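Local atomic coordinates of putative cell surface protein, similar to internalin proteins (Listeria monocytogenes EGD-e, PDB entry 5KZS), a protein that is of unknown function but, as an internalin-like leucine-rich-repeat protein of the Listeria cell surface, probably binds other proteins. Residues T59-S62 with M63-L66; L304-S307 with E308-P311. One frame throughout, in Å; residues are numbered along the deposited sequence.

Contact 1: T59-S62 with M63-L66; sequences TNDS and MQLL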
loop_
_atom_site.group_PDB
_atom_site.type_symbol
_atom_site.label_atom_id
_atom_site.label_comp_id
_atom_site.label_asym_id
_atom_site.label_seq_id
_atom_site.Cartn_x
_atom_site.Cartn_y
_atom_site.Cartn_z
ATOM N N THR A 59 -4.877 6.475 25.396
ATOM C CA THR A 59 -5.930 6.946 24.485
ATOM C C THR A 59 -5.459 8.195 23.752
ATOM O O THR A 59 -4.374 8.712 24.039
ATOM C CB THR A 59 -7.197 7.308 25.273
ATOM O OG1 THR A 59 -6.868 8.303 26.251
ATOM C CG2 THR A 59 -7.775 6.083 25.975
ATOM N N ASN A 60 -6.288 8.678 22.823
ATOM C CA ASN A 60 -6.052 9.953 22.118
ATOM C C ASN A 60 -5.906 11.112 23.099
ATOM O O ASN A 60 -5.086 12.016 22.896
ATOM C CB ASN A 60 -7.217 10.317 21.186
ATOM C CG ASN A 60 -7.487 9.278 20.106
ATOM O OD1 ASN A 60 -6.599 8.529 19.684
ATOM N ND2 ASN A 60 -8.730 9.230 19.657
ATOM N N ASP A 61 -6.731 11.084 24.147
ATOM C CA ASP A 61 -6.693 12.097 25.192
ATOM C C ASP A 61 -5.416 11.987 26.042
ATOM O O ASP A 61 -4.688 12.966 26.178
ATOM C CB ASP A 61 -7.976 12.038 26.037
ATOM C CG ASP A 61 -9.237 12.503 25.253
ATOM O OD1 ASP A 61 -9.154 12.796 24.032
ATOM O OD2 ASP A 61 -10.329 12.574 25.865
ATOM N N SER A 62 -5.113 10.799 26.567
ATOM C CA SER A 62 -3.870 10.596 27.334
ATOM C C SER A 62 -2.642 11.061 26.542
ATOM O O SER A 62 -1.798 11.786 27.064
ATOM C CB SER A 62 -3.662 9.121 27.720
ATOM O OG SER A 62 -4.864 8.469 28.100
HETATM N N MSE A 63 -2.566 10.659 25.272
HETATM C CA MSE A 63 -1.400 10.957 24.432
HETATM C C MSE A 63 -1.195 12.438 24.196
HETATM O O MSE A 63 -0.070 12.873 23.927
HETATM C CB MSE A 63 -1.548 10.192 23.119
HETATM C CG MSE A 63 -0.299 10.171 22.232
HETATM SE SE MSE A 63 1.083 8.948 22.937
HETATM C CE MSE A 63 0.539 7.408 21.837
ATOM N N GLN A 64 -2.269 13.230 24.299
ATOM C CA GLN A 64 -2.152 14.705 24.256
ATOM C C GLN A 64 -1.349 15.296 25.403
ATOM O O GLN A 64 -0.800 16.386 25.264
ATOM C CB GLN A 64 -3.516 15.401 24.213
ATOM C CG GLN A 64 -4.130 15.447 22.837
ATOM C CD GLN A 64 -5.485 16.101 22.861
ATOM O OE1 GLN A 64 -6.493 15.452 22.592
ATOM N NE2 GLN A 64 -5.523 17.386 23.205
ATOM N N LEU A 65 -1.257 14.576 26.515
ATOM C CA LEU A 65 -0.511 15.073 27.671
ATOM C C LEU A 65 0.959 15.341 27.314
ATOM O O LEU A 65 1.631 16.090 28.010
ATOM C CB LEU A 65 -0.643 14.118 28.868
ATOM C CG LEU A 65 -2.072 13.830 29.365
ATOM C CD1 LEU A 65 -2.112 12.622 30.291
ATOM C CD2 LEU A 65 -2.673 15.049 30.023
ATOM N N LEU A 66 1.431 14.762 26.210
ATOM C CA LEU A 66 2.776 15.024 25.681
ATOM C C LEU A 66 3.104 16.488 25.393
ATOM O O LEU A 66 4.278 16.848 25.345
ATOM C CB LEU A 66 3.017 14.224 24.391
ATOM C CG LEU A 66 3.094 12.709 24.507
ATOM C CD1 LEU A 66 3.064 12.090 23.124
ATOM C CD2 LEU A 66 4.343 12.289 25.263
#

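Contact 2: L304-S307 with E308-P311; sequences LDTS and ELSP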
loop_
_atom_site.group_PDB
_atom_site.type_symbol
_atom_site.label_atom_id
_atom_site.label_comp_id
_atom_site.label_asym_id
_atom_site.label_seq_id
_atom_site.Cartn_x
_atom_site.Cartn_y
_atom_site.Cartn_z
ATOM N N LEU A 304 -6.347 -20.115 -29.318
ATOM C CA LEU A 304 -6.460 -21.467 -28.806
ATOM C C LEU A 304 -7.083 -22.339 -29.893
ATOM O O LEU A 304 -8.104 -21.969 -30.470
ATOM C CB LEU A 304 -7.354 -21.510 -27.566
ATOM C CG LEU A 304 -7.196 -20.539 -26.365
ATOM C CD1 LEU A 304 -7.462 -21.308 -25.075
ATOM C CD2 LEU A 304 -5.855 -19.822 -26.284
ATOM N N ASP A 305 -6.476 -23.491 -30.170
ATOM C CA ASP A 305 -7.048 -24.451 -31.115
ATOM C C ASP A 305 -8.246 -25.192 -30.489
ATOM O O ASP A 305 -8.128 -26.323 -30.019
ATOM C CB ASP A 305 -5.974 -25.421 -31.631
ATOM C CG ASP A 305 -6.377 -26.122 -32.929
ATOM O OD1 ASP A 305 -7.591 -26.200 -33.234
ATOM O OD2 ASP A 305 -5.464 -26.589 -33.649
ATOM N N THR A 306 -9.407 -24.536 -30.526
ATOM C CA THR A 306 -10.663 -25.095 -30.003
ATOM C C THR A 306 -11.453 -25.900 -31.032
ATOM O O THR A 306 -12.611 -26.233 -30.778
ATOM C CB THR A 306 -11.578 -23.976 -29.440
ATOM O OG1 THR A 306 -11.783 -22.951 -30.427
ATOM C CG2 THR A 306 -10.956 -23.369 -28.200
ATOM N N SER A 307 -10.829 -26.247 -32.161
ATOM C CA SER A 307 -11.555 -26.820 -33.294
ATOM C C SER A 307 -11.996 -28.281 -33.156
ATOM O O SER A 307 -12.747 -28.757 -33.996
ATOM C CB SER A 307 -10.745 -26.654 -34.590
ATOM O OG SER A 307 -9.574 -27.441 -34.599
ATOM N N GLU A 308 -11.545 -28.996 -32.128
ATOM C CA GLU A 308 -11.910 -30.407 -31.966
ATOM C C GLU A 308 -13.053 -30.636 -30.975
ATOM O O GLU A 308 -13.465 -31.769 -30.759
ATOM C CB GLU A 308 -10.677 -31.224 -31.560
ATOM C CG GLU A 308 -9.665 -31.393 -32.686
ATOM C CD GLU A 308 -8.219 -31.363 -32.199
ATOM O OE1 GLU A 308 -7.732 -32.384 -31.660
ATOM O OE2 GLU A 308 -7.563 -30.309 -32.373
ATOM N N LEU A 309 -13.598 -29.567 -30.412
ATOM C CA LEU A 309 -14.545 -29.683 -29.300
ATOM C C LEU A 309 -15.983 -29.919 -29.774
ATOM O O LEU A 309 -16.447 -29.262 -30.720
ATOM C CB LEU A 309 -14.515 -28.404 -28.453
ATOM C CG LEU A 309 -13.158 -27.923 -27.945
ATOM C CD1 LEU A 309 -13.286 -26.504 -27.415
ATOM C CD2 LEU A 309 -12.633 -28.873 -26.882
ATOM N N SER A 310 -16.688 -30.830 -29.093
ATOM C CA SER A 310 -18.137 -31.020 -29.302
ATOM C C SER A 310 -18.930 -29.847 -28.704
ATOM O O SER A 310 -18.400 -29.111 -27.865
ATOM C CB SER A 310 -18.633 -32.369 -28.735
ATOM O OG SER A 310 -17.648 -33.031 -27.957
ATOM N N PRO A 311 -20.195 -29.655 -29.145
ATOM C CA PRO A 311 -21.006 -28.559 -28.615
ATOM C C PRO A 311 -21.126 -28.611 -27.102
ATOM O O PRO A 311 -21.338 -29.688 -26.538
ATOM C CB PRO A 311 -22.372 -28.785 -29.263
ATOM C CG PRO A 311 -22.057 -29.465 -30.544
ATOM C CD PRO A 311 -20.918 -30.381 -30.207
HETATM O O HOH W 1 -15.155 -26.953 -31.922
#

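Contact 1: T59-S62 with M63-L66
Met63 N donates to Thr59 O at 2.9 Å, a nearly straight bond with an N-H...O angle of 162°, and this closes the first turn of a short helix. One residue on, the grip slackens: Gln64 N divides itself between Asn60 O at 3.4 Å and Asp61 O at 3.1 Å, and both bonds are weak. With Leu65 the pattern tightens into a 3-10 step, its N reaching Ser62 O at 2.9 Å from above the carbonyl plane instead of along a lone pair. The bonding thus passes from an i+4 to an i+3 pattern.

The side chains follow the backbone turn. Leu65 folds back over the same Ser62 carbonyl, with CG 3.1 Å from Ser62 O; chi1 of -58° sets CG beside its own backbone N, and the second torsion then brings CD1 against that oxygen. Gln64 runs out extended beyond CG and lies alongside Asp61, pointing the same way. Their amide and carboxylate planes are almost perpendicular, 88° apart, and Asp61 OD1 stays 4.0 Å from Gln64 OE1, so the two ends are neighbours without a bond.

At the start of the helix, the Thr59 and Ser62 hydroxyls are hydrogen-bonded, OG1 to OG at 2.7 Å, linking the residue ahead of the helix to its first turn. Asn60 is fixed from outside, its OD1 accepting from the backbone N atoms of Thr87 and Glu88.

Helix 60-64 lies in the connection between parallel strands 50-53 and 76-79, a beta-alpha-beta unit at one end of the leucine-rich-repeat sheet. Selenomethionine Met63 rests on Phe53 of the first strand and on Leu86, while Leu65 and Leu66 pack against Leu23 of helix 21-31.

Contact 2: L304-S307 with E308-P311
Leu309 folds back over the carbonyl of Thr306, and its side chain can be followed outward from there. CB lies 3.7 Å from Thr306 O; CG comes closer, 3.3 Å from the same oxygen. Beyond it CD1 passes the oxygen and meets Thr306 CB at 3.7 Å, with CG2 of the threonine only slightly farther off. The first torsion, -53°, keeps CG beside the leucine's own backbone N, so that the branch swings back toward Thr306.

The backbone explains why these residues meet: Thr306 to Leu309 is a type I beta turn. Its closing bond, Leu309 N to Thr306 O, is long and weak at 3.5 Å, although fairly straight. A water reinforces the closure by donating to Thr306 O and to Leu309 O, each at 2.9 Å, so the Thr306 oxygen accepts from both the amide and the water.

Ahead of the turn, Asp305 sits at the centre of an inverse gamma turn and holds Ser307 in place. Ser307 OG donates to the syn lone pair of Asp305 OD1 at 2.7 Å, and the serine N adds a weak bond to that oxygen. The Glu308 carboxylate stands nearby, OE2 4.2 Å from Asp305 OD1 and its plane turned 80° from that of the aspartate; the like charges would probably disfavour a closer approach.

The loop joins strand 301-304 to strand 312-320 in the mixed sheet. Thr306 OG1 is bonded to Glu256 O, and its side chain touches Phe316 of strand 312-320 and Leu337 of strand 331-339. Leu309 rests on Tyr314, while the Asp305 backbone is bonded to Val292 of strand 289-296.

In the fold
Contact 1 comes first along the chain and contact 2 close to its end, on opposite sides of the chain's centre. Their centres are 69 Å apart and about 54 Å separates their nearest atoms, so neither touches the other. They share no sheet: 59-66 includes a helical connection at the 50-53 edge of the long parallel sheet, whereas 304-311 is a loop of the mixed sheet formed by the C-terminal part of the chain. All strands of that parallel sheet except 50-53 lie between them in sequence. Together the two mark an elongated molecule, with an N-terminal cap, repeat array and C-terminal beta domain in series, as in other internalins.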